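Local coordinates for petrobactin-binding protein YclQ (Bacillus subtilis subsp. subtilis str. 168, PDB 3GFV) that binds iron-free and ferric petrobactin, and its precursor 3,4-dihydroxybenzoic acid, as the solute-binding component of the YclNOPQ ABC transporter for siderophore uptake, at residues Ser131-Ala136 / Asn155-Ile160; Ala272-Ser277 / Thr285-Glu290; His21-Asn26 / Glu107-Phe112; Val19-Gln22 / Gly27-Val30; Leu195-Asp198 / Ala203-Asp206. All blocks are in the same frame, centred on the assembly; numbering follows the deposited sequence.

Contact 1 (Ser131-Ala136 / Asn155-Ile160); sequences SFKSDA and NIDHSI
Lys-133 and Asp-157 hold the nearest CA atoms of two helical segments, 10.1 Å apart, so the helices meet through side chains and not through their backbones. The outer bridge is ionic. NZ of Lys-133 donates to OD2 of Asp-157 at 2.6 Å, a short salt bridge. It uses the syn lone pair of OD2, on the side of the other carboxylate oxygen. OD1 lies farther off, 3.4 Å from the same NZ. The lysine chain is extended beyond CG, and the two side chains come from opposite directions. This full stretch lets Lys-133 span the gap between the helices. Both residues are partly exposed. Beside them runs a buried apolar contact. CG of Phe-132 is anti to its backbone N (chi1 -179°), which carries the ring toward the other helix. There CD1 of Ile-156 meets the ring at its edge, near the ring plane, 4.1 Å from CZ. Met-284 of helix 281-296 touches both Phe-132 and Ile-156. Helix 128-142 of the N-terminal lobe thus packs on the long helix 146-170, the rigid linker that joins the two lobes in this class of periplasmic binding protein.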
# COMPACT_ATOMS: atom_id res chain seq x y z
N SER A 131 -1.96 2.70 12.47
CA SER A 131 -2.84 1.73 11.81
C SER A 131 -2.04 0.57 11.23
O SER A 131 -2.48 -0.59 11.28
CB SER A 131 -3.74 2.40 10.74
OG SER A 131 -2.95 2.94 9.70
N PHE A 132 -0.86 0.87 10.67
CA PHE A 132 0.03 -0.17 10.14
C PHE A 132 0.39 -1.17 11.24
O PHE A 132 0.25 -2.38 11.08
CB PHE A 132 1.32 0.45 9.59
CG PHE A 132 2.28 -0.55 9.00
CD1 PHE A 132 2.12 -0.99 7.70
CD2 PHE A 132 3.38 -1.00 9.73
CE1 PHE A 132 3.01 -1.90 7.14
CE2 PHE A 132 4.27 -1.92 9.18
CZ PHE A 132 4.09 -2.36 7.87
N LYS A 133 0.87 -0.68 12.36
CA LYS A 133 1.20 -1.61 13.44
C LYS A 133 -0.02 -2.36 13.96
O LYS A 133 0.04 -3.56 14.24
CB LYS A 133 1.92 -0.89 14.57
CG LYS A 133 3.28 -0.38 14.12
CD LYS A 133 4.00 0.32 15.26
CE LYS A 133 5.49 0.39 14.98
NZ LYS A 133 6.20 1.12 16.07
N SER A 134 -1.14 -1.66 14.08
CA SER A 134 -2.34 -2.31 14.60
C SER A 134 -2.79 -3.44 13.68
O SER A 134 -3.16 -4.52 14.14
CB SER A 134 -3.45 -1.29 14.82
OG SER A 134 -4.65 -1.96 15.16
N ASP A 135 -2.73 -3.21 12.37
CA ASP A 135 -3.15 -4.23 11.41
C ASP A 135 -2.27 -5.46 11.52
O ASP A 135 -2.78 -6.59 11.57
CB ASP A 135 -3.06 -3.70 9.97
CG ASP A 135 -4.15 -2.69 9.65
OD1 ASP A 135 -5.05 -2.49 10.51
OD2 ASP A 135 -4.10 -2.10 8.54
N ALA A 136 -0.95 -5.24 11.52
CA ALA A 136 0.01 -6.34 11.63
C ALA A 136 -0.19 -7.11 12.93
O ALA A 136 -0.22 -8.35 12.96
CB ALA A 136 1.48 -5.80 11.55
N ASN A 155 12.12 -4.31 13.20
CA ASN A 155 13.05 -4.15 12.08
C ASN A 155 12.60 -3.05 11.14
O ASN A 155 13.41 -2.27 10.64
CB ASN A 155 13.19 -5.44 11.27
CG ASN A 155 13.86 -6.54 12.05
OD1 ASN A 155 14.62 -6.28 12.99
ND2 ASN A 155 13.58 -7.78 11.66
N ILE A 156 11.30 -3.01 10.87
CA ILE A 156 10.74 -1.95 10.04
C ILE A 156 10.95 -0.56 10.68
O ILE A 156 11.35 0.39 9.99
CB ILE A 156 9.27 -2.25 9.73
CG1 ILE A 156 9.23 -3.36 8.67
CG2 ILE A 156 8.55 -0.99 9.23
CD1 ILE A 156 7.84 -3.95 8.44
N ASP A 157 10.75 -0.45 11.99
CA ASP A 157 10.98 0.82 12.67
C ASP A 157 12.43 1.27 12.50
O ASP A 157 12.71 2.46 12.32
CB ASP A 157 10.63 0.75 14.15
CG ASP A 157 9.13 0.88 14.40
OD1 ASP A 157 8.38 1.25 13.47
OD2 ASP A 157 8.71 0.62 15.55
N HIS A 158 13.35 0.31 12.57
CA HIS A 158 14.78 0.58 12.40
C HIS A 158 15.08 1.06 10.99
O HIS A 158 15.88 1.99 10.79
CB HIS A 158 15.60 -0.67 12.71
CG HIS A 158 17.07 -0.51 12.47
ND1 HIS A 158 17.97 -0.29 13.50
CD2 HIS A 158 17.80 -0.56 11.33
CE1 HIS A 158 19.19 -0.20 12.99
NE2 HIS A 158 19.12 -0.36 11.68
N SER A 159 14.46 0.41 10.01
CA SER A 159 14.63 0.79 8.59
C SER A 159 14.02 2.15 8.34
O SER A 159 14.58 2.97 7.60
CB SER A 159 13.96 -0.23 7.67
OG SER A 159 14.60 -1.49 7.77
N ILE A 160 12.88 2.41 8.97
CA ILE A 160 12.23 3.73 8.83
C ILE A 160 13.11 4.84 9.43
O ILE A 160 13.28 5.92 8.83
CB ILE A 160 10.83 3.73 9.49
CG1 ILE A 160 9.84 2.97 8.61
CG2 ILE A 160 10.31 5.15 9.70
CD1 ILE A 160 8.50 2.76 9.27

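Contact 2 (Ala272-Ser277 / Thr285-Glu290); sequences ATWYLS and TQMIKE
Trp-274 turns its CG anti to its carbonyl carbon (chi1 -76°), and Met-287, a selenomethionine, bends its chain at chi3 (74°). The two side chains come from opposite directions, and the bend carries CE of the selenomethionine over the six-membered ring. This is a Met-aromatic contact in the C-terminal part of the binding-protein fold. Helix 271-276 there packs on helix 281-296, with local axes 124° apart and 11.0 Å at closest approach.

Trp-274 and Met-287 bury the largest areas in the contact. CG of Met-287 sits over one face of the indole, offset toward the rim, 3.5 Å from CE2 of Trp-274. The terminal methyl makes a CH-pi contact: CE of Met-287 is 3.7 Å from the centroid of the six-membered ring of Trp-274. SE of Met-287 stands higher above the same ring, 4.7 Å from the six-membered ring centroid of Trp-274. Leu-195 of helix 195-198 touches both side chains.

The polar part lies next to this packing. Thr-273 faces Gln-286, with OG1 of Thr-273 3.7 Å from NE2 of Gln-286. Each has a stronger partner in Asp-270, whose OD2 bonds both groups. Asp-270 also bonds OE1 of Glu-290 through its backbone N. In the conformer given, NE2 of Gln-286 donates to OE2 of Glu-290 at 2.9 Å. NE1 of Trp-274 donates to the same OE2 at 2.8 Å, from the opposite face of the carboxylate. The oxygen lies in the indole plane, while the indole N-H meets it from above the carboxylate plane.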
# COMPACT_ATOMS: atom_id res chain seq x y z
N ALA A 272 2.57 -1.01 -9.45
CA ALA A 272 1.62 -2.06 -9.04
C ALA A 272 1.58 -2.25 -7.52
O ALA A 272 0.50 -2.32 -6.92
CB ALA A 272 1.95 -3.39 -9.75
N THR A 273 2.74 -2.32 -6.88
CA THR A 273 2.78 -2.46 -5.43
C THR A 273 2.21 -1.22 -4.73
O THR A 273 1.41 -1.33 -3.81
CB THR A 273 4.21 -2.75 -4.96
OG1 THR A 273 4.60 -4.02 -5.48
CG2 THR A 273 4.30 -2.78 -3.43
N TRP A 274 2.61 -0.03 -5.19
CA TRP A 274 2.19 1.19 -4.52
C TRP A 274 0.70 1.49 -4.68
O TRP A 274 0.06 1.99 -3.75
CB TRP A 274 3.04 2.39 -4.98
CG TRP A 274 4.40 2.40 -4.37
CD1 TRP A 274 5.43 1.55 -4.64
CD2 TRP A 274 4.87 3.31 -3.37
NE1 TRP A 274 6.53 1.88 -3.88
CE2 TRP A 274 6.20 2.93 -3.06
CE3 TRP A 274 4.30 4.39 -2.69
CZ2 TRP A 274 6.98 3.62 -2.12
CZ3 TRP A 274 5.07 5.07 -1.74
CH2 TRP A 274 6.40 4.68 -1.47
N TYR A 275 0.15 1.15 -5.85
CA TYR A 275 -1.25 1.43 -6.14
C TYR A 275 -2.20 0.31 -5.69
O TYR A 275 -3.27 0.59 -5.14
CB TYR A 275 -1.41 1.70 -7.64
CG TYR A 275 -2.82 2.10 -8.00
CD1 TYR A 275 -3.31 3.35 -7.64
CD2 TYR A 275 -3.65 1.24 -8.70
CE1 TYR A 275 -4.60 3.73 -7.98
CE2 TYR A 275 -4.94 1.61 -9.05
CZ TYR A 275 -5.41 2.86 -8.68
OH TYR A 275 -6.70 3.24 -9.01
N LEU A 276 -1.81 -0.94 -5.87
CA LEU A 276 -2.72 -2.06 -5.57
C LEU A 276 -2.49 -2.61 -4.18
O LEU A 276 -3.35 -3.31 -3.64
CB LEU A 276 -2.49 -3.20 -6.54
CG LEU A 276 -2.69 -2.82 -8.01
CD1 LEU A 276 -2.26 -3.97 -8.91
CD2 LEU A 276 -4.12 -2.37 -8.29
N SER A 277 -1.34 -2.32 -3.61
CA SER A 277 -0.99 -2.96 -2.34
C SER A 277 -0.52 -1.93 -1.31
O SER A 277 -1.03 -0.82 -1.26
CB SER A 277 0.06 -4.05 -2.54
OG SER A 277 0.22 -4.82 -1.34
N THR A 285 8.41 -3.10 3.59
CA THR A 285 9.85 -3.35 3.48
C THR A 285 10.37 -2.92 2.12
O THR A 285 11.39 -2.23 2.01
CB THR A 285 10.17 -4.81 3.75
OG1 THR A 285 9.85 -5.09 5.13
CG2 THR A 285 11.63 -5.07 3.52
N GLN A 286 9.64 -3.31 1.08
CA GLN A 286 9.98 -2.94 -0.28
C GLN A 286 9.96 -1.42 -0.45
O GLN A 286 10.89 -0.84 -1.03
CB GLN A 286 9.01 -3.57 -1.27
CG GLN A 286 9.39 -3.21 -2.70
CD GLN A 286 8.37 -3.66 -3.72
OE1 GLN A 286 7.91 -4.81 -3.70
NE2 GLN A 286 8.01 -2.75 -4.61
N MSE A 287 8.89 -0.81 0.04
CA MSE A 287 8.65 0.62 -0.17
C MSE A 287 9.73 1.45 0.49
O MSE A 287 10.24 2.43 -0.12
CB MSE A 287 7.25 1.04 0.30
CG MSE A 287 6.13 0.47 -0.60
SE MSE A 287 4.42 0.38 0.34
CE MSE A 287 3.99 2.21 0.36
N ILE A 288 10.11 1.08 1.70
CA ILE A 288 11.21 1.78 2.35
C ILE A 288 12.46 1.73 1.48
O ILE A 288 13.12 2.75 1.23
CB ILE A 288 11.50 1.20 3.74
CG1 ILE A 288 10.29 1.43 4.66
CG2 ILE A 288 12.80 1.81 4.36
CD1 ILE A 288 10.31 0.50 5.89
N LYS A 289 12.80 0.53 1.00
CA LYS A 289 14.02 0.34 0.24
C LYS A 289 14.02 1.11 -1.08
O LYS A 289 15.04 1.66 -1.49
CB LYS A 289 14.27 -1.14 -0.03
CG LYS A 289 15.45 -1.41 -0.96
CD LYS A 289 15.59 -2.88 -1.33
CE LYS A 289 16.57 -3.08 -2.50
NZ LYS A 289 17.89 -2.43 -2.23
N GLU A 290 12.87 1.17 -1.75
CA GLU A 290 12.78 1.97 -2.97
C GLU A 290 13.08 3.44 -2.69
O GLU A 290 13.78 4.10 -3.48
CB GLU A 290 11.40 1.87 -3.62
CG GLU A 290 11.03 0.49 -4.13
CD GLU A 290 9.63 0.51 -4.74
OE1 GLU A 290 9.50 1.00 -5.86
OE2 GLU A 290 8.67 0.07 -4.09

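Contact 3 (His21-Asn26 / Glu107-Phe112); sequences HQLDKN and ESYKEF
His-21 points its ring at the hydroxyl of Tyr-109. Its NE2 donates to OH of Tyr-109 at 3.3 Å, a weak and bent bond. The hydroxyl lies at the edge of the imidazole, near its plane. The two rings are oblique to each other, with planes 57° apart. CG of His-21 sits between the backbone N and the carbonyl carbon (chi1 64°), which folds the ring back over the turn. The backbone N of Asp-24 lies over one imidazole face.

A type I beta turn runs from His-21 to Asp-24. It places Leu-23 directly against the tyrosine. CB of Leu-23 stands over the middle of the Tyr-109 ring, 4.0 Å from its centroid, in a CH-pi contact. CD1 of Leu-23 reaches back along the tyrosine to within 3.5 Å of CB of Tyr-109. The two side chains slide past each other in opposite directions. The turn belongs to the connection of the N-terminal beta hairpin, strands 16-21 and 27-31. Tyr-109 stands on the first turn of helix 109-115. Tyr-120 of edge strand 118-120 touches both His-21 and Leu-23.

Asp-24 reaches Tyr-109 through water. The water donates to OD2 of Asp-24 at 2.8 Å and lies 3.1 Å from OH of Tyr-109, at the edge of the tyrosine ring. The other oxygen, OD1 of Asp-24, accepts from N of Asn-26 at 3.1 Å, which forms an Asx turn as the chain bends into the next strand. The tyrosine OH also makes weak bonds to OG1 of Thr-28 and to the backbone O of Thr-118.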
# COMPACT_ATOMS: atom_id res chain seq x y z
N HIS A 21 -11.52 -3.54 14.86
CA HIS A 21 -11.05 -3.01 13.59
C HIS A 21 -11.88 -1.79 13.22
O HIS A 21 -12.88 -1.50 13.88
CB HIS A 21 -11.11 -4.09 12.49
CG HIS A 21 -12.49 -4.55 12.17
ND1 HIS A 21 -13.16 -5.51 12.90
CD2 HIS A 21 -13.33 -4.20 11.16
CE1 HIS A 21 -14.35 -5.72 12.37
NE2 HIS A 21 -14.48 -4.93 11.32
N GLN A 22 -11.46 -1.09 12.18
CA GLN A 22 -12.10 0.15 11.75
C GLN A 22 -13.60 0.06 11.59
O GLN A 22 -14.31 1.03 11.89
CB GLN A 22 -11.49 0.64 10.43
CG GLN A 22 -10.66 1.87 10.60
CD GLN A 22 -11.48 3.00 11.16
OE1 GLN A 22 -11.13 3.60 12.17
NE2 GLN A 22 -12.62 3.28 10.52
N LEU A 23 -14.08 -1.08 11.11
CA LEU A 23 -15.50 -1.25 10.80
C LEU A 23 -16.29 -1.90 11.94
O LEU A 23 -17.49 -2.14 11.81
CB LEU A 23 -15.69 -2.04 9.50
CG LEU A 23 -15.17 -1.29 8.27
CD1 LEU A 23 -15.66 -1.96 6.99
CD2 LEU A 23 -15.57 0.20 8.28
N ASP A 24 -15.61 -2.20 13.04
CA ASP A 24 -16.29 -2.53 14.29
C ASP A 24 -15.34 -2.38 15.47
O ASP A 24 -14.60 -3.30 15.83
CB ASP A 24 -16.92 -3.91 14.28
CG ASP A 24 -17.88 -4.11 15.45
OD1 ASP A 24 -17.83 -3.29 16.40
OD2 ASP A 24 -18.69 -5.06 15.41
N LYS A 25 -15.38 -1.20 16.08
CA LYS A 25 -14.42 -0.87 17.12
C LYS A 25 -14.71 -1.58 18.43
O LYS A 25 -13.88 -1.59 19.34
CB LYS A 25 -14.34 0.65 17.28
CG LYS A 25 -13.65 1.31 16.08
CD LYS A 25 -14.06 2.76 15.87
CE LYS A 25 -13.44 3.67 16.91
NZ LYS A 25 -11.96 3.54 16.97
N ASN A 26 -15.88 -2.21 18.51
CA ASN A 26 -16.25 -2.99 19.69
C ASN A 26 -15.76 -4.42 19.56
O ASN A 26 -15.69 -5.16 20.53
CB ASN A 26 -17.77 -2.93 19.93
CG ASN A 26 -18.19 -1.69 20.72
OD1 ASN A 26 -19.33 -1.58 21.17
ND2 ASN A 26 -17.26 -0.76 20.89
N GLU A 107 -17.65 -0.48 1.49
CA GLU A 107 -19.10 -0.48 1.41
C GLU A 107 -19.76 -1.84 1.33
O GLU A 107 -20.99 -1.93 1.39
CB GLU A 107 -19.56 0.36 0.21
CG GLU A 107 -20.15 1.69 0.59
CD GLU A 107 -20.92 2.29 -0.57
OE1 GLU A 107 -22.17 2.30 -0.52
OE2 GLU A 107 -20.26 2.72 -1.54
N SER A 108 -18.98 -2.90 1.16
CA SER A 108 -19.55 -4.24 1.08
C SER A 108 -19.32 -5.03 2.36
O SER A 108 -19.52 -6.24 2.39
CB SER A 108 -18.98 -5.01 -0.12
OG SER A 108 -19.46 -4.45 -1.33
N TYR A 109 -18.91 -4.34 3.41
CA TYR A 109 -18.68 -4.99 4.71
C TYR A 109 -19.90 -5.80 5.15
O TYR A 109 -19.78 -6.94 5.59
CB TYR A 109 -18.33 -3.95 5.77
CG TYR A 109 -18.11 -4.56 7.15
CD1 TYR A 109 -17.00 -5.35 7.40
CD2 TYR A 109 -19.01 -4.33 8.18
CE1 TYR A 109 -16.80 -5.92 8.67
CE2 TYR A 109 -18.81 -4.89 9.44
CZ TYR A 109 -17.71 -5.68 9.68
OH TYR A 109 -17.49 -6.23 10.94
N LYS A 110 -21.10 -5.22 5.01
CA LYS A 110 -22.29 -5.93 5.44
C LYS A 110 -22.50 -7.23 4.65
O LYS A 110 -22.91 -8.25 5.21
CB LYS A 110 -23.51 -5.01 5.31
CG LYS A 110 -24.82 -5.65 5.64
CD LYS A 110 -25.91 -4.58 5.64
CE LYS A 110 -27.30 -5.19 5.68
NZ LYS A 110 -28.33 -4.13 5.80
N GLU A 111 -22.24 -7.17 3.34
CA GLU A 111 -22.43 -8.32 2.46
C GLU A 111 -21.43 -9.44 2.77
O GLU A 111 -21.78 -10.62 2.79
CB GLU A 111 -22.31 -7.89 0.98
CG GLU A 111 -23.24 -8.65 0.03
CD GLU A 111 -23.10 -8.24 -1.45
OE1 GLU A 111 -23.28 -9.13 -2.31
OE2 GLU A 111 -22.84 -7.05 -1.75
N PHE A 112 -20.18 -9.06 3.02
CA PHE A 112 -19.15 -10.04 3.33
C PHE A 112 -19.43 -10.68 4.69
O PHE A 112 -19.22 -11.88 4.87
CB PHE A 112 -17.79 -9.35 3.37
CG PHE A 112 -17.13 -9.19 2.00
CD1 PHE A 112 -16.78 -10.31 1.25
CD2 PHE A 112 -16.83 -7.92 1.50
CE1 PHE A 112 -16.14 -10.16 0.01
CE2 PHE A 112 -16.20 -7.77 0.26
CZ PHE A 112 -15.85 -8.89 -0.47
O HOH W 1 -19.73 -5.32 12.81

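Contact 4 (Val19-Gln22 / Gly27-Val30); sequences VKHQ and GTKV
Val-19 and Thr-28 form a hydrogen-bonded pair of an antiparallel hairpin, with CA atoms 5.1 Å apart. Both backbone bonds of the pair are made: N of Val-19 donates to O of Thr-28 at 2.9 Å, and N of Thr-28 donates to O of Val-19 at the same length. The second bond is nearly straight at its hydrogen, 172°. The local strand directions differ by 138°, so the hairpin is twisted here.

Two weaker donors add to the carbonyl of Val-19. CA of Gly-27 makes a CA-H...O contact with O of Val-19 at 3.4 Å. ND1 of His-21, two residues along its own strand, gives the same oxygen a weak bond of 3.4 Å. Gly-27 also lies against Lys-20, with their CA atoms 4.0 Å apart. Its phi is 111°. At its backbone angles a CB would press on the carbonyl O of Asn-26, so the position calls for glycine.

The apolar contact is between valines. CG2 of Val-19 meets CG2 of Val-30 at 3.6 Å, and the two side chains cross at about a right angle. Val-19 and Thr-28 share one face of the hairpin.

The ladder carries on beyond this point through backbone bonds of Val-30 with Ile-17. Ile-119 of strand 118-120 touches both Val-19 and Val-30, and so does Ile-142 of helix 128-142. The hairpin is therefore laid with its valines on the edge of the N-terminal parallel sheet and on the end of that helix.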
# COMPACT_ATOMS: atom_id res chain seq x y z
N VAL A 19 -11.53 -9.21 17.61
CA VAL A 19 -10.71 -8.35 16.77
C VAL A 19 -11.37 -6.97 16.61
O VAL A 19 -12.34 -6.84 15.89
CB VAL A 19 -10.49 -8.99 15.37
CG1 VAL A 19 -9.73 -8.03 14.42
CG2 VAL A 19 -9.78 -10.32 15.51
N LYS A 20 -10.85 -5.97 17.31
CA LYS A 20 -11.28 -4.60 17.03
C LYS A 20 -10.69 -4.14 15.70
O LYS A 20 -9.50 -4.33 15.43
CB LYS A 20 -10.86 -3.65 18.17
CG LYS A 20 -11.67 -3.90 19.45
CD LYS A 20 -11.32 -2.93 20.58
CE LYS A 20 -12.34 -3.05 21.72
NZ LYS A 20 -11.77 -2.64 23.04
N HIS A 21 -11.52 -3.54 14.86
CA HIS A 21 -11.05 -3.01 13.59
C HIS A 21 -11.88 -1.79 13.22
O HIS A 21 -12.88 -1.50 13.88
CB HIS A 21 -11.11 -4.09 12.49
CG HIS A 21 -12.49 -4.55 12.17
ND1 HIS A 21 -13.16 -5.51 12.90
CD2 HIS A 21 -13.33 -4.20 11.16
CE1 HIS A 21 -14.35 -5.72 12.37
NE2 HIS A 21 -14.48 -4.93 11.32
N GLN A 22 -11.46 -1.09 12.18
CA GLN A 22 -12.10 0.15 11.75
C GLN A 22 -13.60 0.06 11.59
O GLN A 22 -14.31 1.03 11.89
CB GLN A 22 -11.49 0.64 10.43
CG GLN A 22 -10.66 1.87 10.60
CD GLN A 22 -11.48 3.00 11.16
OE1 GLN A 22 -11.13 3.60 12.17
NE2 GLN A 22 -12.62 3.28 10.52
N GLY A 27 -15.42 -4.81 18.34
CA GLY A 27 -14.80 -6.10 18.11
C GLY A 27 -15.66 -7.11 17.38
O GLY A 27 -16.84 -7.30 17.68
N THR A 28 -15.04 -7.79 16.43
CA THR A 28 -15.66 -8.91 15.73
C THR A 28 -14.99 -10.21 16.17
O THR A 28 -13.76 -10.32 16.16
CB THR A 28 -15.43 -8.77 14.23
OG1 THR A 28 -16.04 -7.56 13.75
CG2 THR A 28 -15.99 -9.98 13.49
N LYS A 29 -15.80 -11.20 16.57
CA LYS A 29 -15.30 -12.51 16.94
C LYS A 29 -14.83 -13.27 15.71
O LYS A 29 -15.60 -13.47 14.77
CB LYS A 29 -16.40 -13.33 17.61
CG LYS A 29 -16.32 -13.40 19.12
CD LYS A 29 -16.43 -12.02 19.75
CE LYS A 29 -16.60 -12.13 21.25
NZ LYS A 29 -16.39 -10.80 21.88
N VAL A 30 -13.56 -13.69 15.72
CA VAL A 30 -13.01 -14.49 14.63
C VAL A 30 -12.36 -15.75 15.20
O VAL A 30 -11.88 -15.77 16.35
CB VAL A 30 -12.01 -13.69 13.73
CG1 VAL A 30 -12.57 -12.30 13.39
CG2 VAL A 30 -10.66 -13.58 14.39

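Contact 5 (Leu195-Asp198 / Ala203-Asp206); sequences LIHD and APAD
A one-turn helix, 195-198, and the short, weakly bonded strand at about 203-204 meet here through a histidine-proline CH-pi contact at the rim of the mixed sheet of the C-terminal lobe. His-197 and Pro-204 carry it, and no hydrogen bond crosses between the two segments. CB of Pro-204 lies over one face of the imidazole, 4.1 Å from the centroid of the His-197 ring and 14° off its normal. It is offset toward the rim. CG of Pro-204 is over the face as well, 3.9 Å from ND1 of His-197. The nearest approach is at the backbone, where CE1 of His-197 comes within 3.5 Å of CA of Pro-204. The carbonyl carbon of Ala-203 is 3.9 Å from ND1 of His-197, obliquely placed. CG of His-197 is anti to the carbonyl carbon (chi1 -50°), which holds the ring on the side of the strand. The ring also has a polar anchor: ND1 bonds the backbone O of Val-202, just before the strand. Backbone bonds join Ile-196 with Val-202 too. Strand 203-204 runs parallel to strand 173-180, with Ala-203 and Ala-205 bonded to Gly-174. Val-176 of that strand touches His-197, and Ile-196 packs on Trp-274 of helix 271-276.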
# COMPACT_ATOMS: atom_id res chain seq x y z
N LEU A 195 2.92 8.78 3.17
CA LEU A 195 3.95 8.17 4.02
C LEU A 195 5.38 8.55 3.62
O LEU A 195 6.28 8.53 4.46
CB LEU A 195 3.78 6.65 4.13
CG LEU A 195 4.34 5.77 3.00
CD1 LEU A 195 4.33 4.32 3.48
CD2 LEU A 195 3.50 5.94 1.75
N ILE A 196 5.59 8.91 2.35
CA ILE A 196 6.92 9.30 1.90
C ILE A 196 7.38 10.52 2.72
O ILE A 196 8.55 10.64 3.07
CB ILE A 196 6.91 9.58 0.39
CG1 ILE A 196 6.85 8.25 -0.37
CG2 ILE A 196 8.14 10.38 -0.01
CD1 ILE A 196 6.49 8.36 -1.88
N HIS A 197 6.42 11.38 3.06
CA HIS A 197 6.69 12.51 3.96
C HIS A 197 6.44 12.20 5.43
O HIS A 197 7.27 12.55 6.30
CB HIS A 197 5.83 13.71 3.55
CG HIS A 197 5.93 14.03 2.10
ND1 HIS A 197 7.09 14.48 1.52
CD2 HIS A 197 5.00 13.99 1.11
CE1 HIS A 197 6.88 14.69 0.23
NE2 HIS A 197 5.62 14.41 -0.04
N ASP A 198 5.31 11.56 5.72
CA ASP A 198 4.85 11.42 7.10
C ASP A 198 5.67 10.39 7.87
O ASP A 198 5.83 10.49 9.09
CB ASP A 198 3.38 11.01 7.13
CG ASP A 198 2.48 12.01 6.42
OD1 ASP A 198 2.78 13.23 6.48
OD2 ASP A 198 1.49 11.58 5.81
N ALA A 203 11.14 15.91 3.14
CA ALA A 203 10.48 17.21 3.24
C ALA A 203 9.56 17.44 2.03
O ALA A 203 9.98 17.26 0.89
CB ALA A 203 11.53 18.32 3.31
N PRO A 204 8.30 17.84 2.27
CA PRO A 204 7.40 18.08 1.13
C PRO A 204 7.84 19.33 0.38
O PRO A 204 8.13 20.35 1.00
CB PRO A 204 6.04 18.33 1.79
CG PRO A 204 6.18 17.89 3.21
CD PRO A 204 7.62 18.04 3.56
N ALA A 205 7.90 19.24 -0.94
CA ALA A 205 8.13 20.41 -1.78
C ALA A 205 6.93 21.37 -1.73
O ALA A 205 7.07 22.57 -1.96
CB ALA A 205 8.44 19.99 -3.23
N ASP A 206 5.76 20.82 -1.46
CA ASP A 206 4.55 21.61 -1.30
C ASP A 206 3.74 21.06 -0.14
O ASP A 206 3.08 20.04 -0.28
CB ASP A 206 3.72 21.57 -2.60
CG ASP A 206 2.50 22.45 -2.54
OD1 ASP A 206 2.18 22.98 -1.46
OD2 ASP A 206 1.83 22.60 -3.60

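Overall arrangement
Contacts 3 and 4 come first along the chain. They share His-21 and Gln-22, and their centres are 9 Å apart on the N-terminal lobe. Contact 1 follows, then contact 5, then contact 2. Contact 1 brings in the long helix 146-170. Contact 2 is the last in sequence but lies near the centre of the molecule. These two touch where Ile-156 and Ile-160 pack on helix 281-296. Contact 5 belongs to the C-terminal lobe and touches contact 2 through Leu-195 and Ile-196. Contacts 4 and 5 have centres about 32 Å apart, with no touch. Contacts 1, 2 and 5 thus touch in series, from helix 128-142 of the N-terminal lobe to the C-terminal lobe, consistent with a helix-linked binding protein.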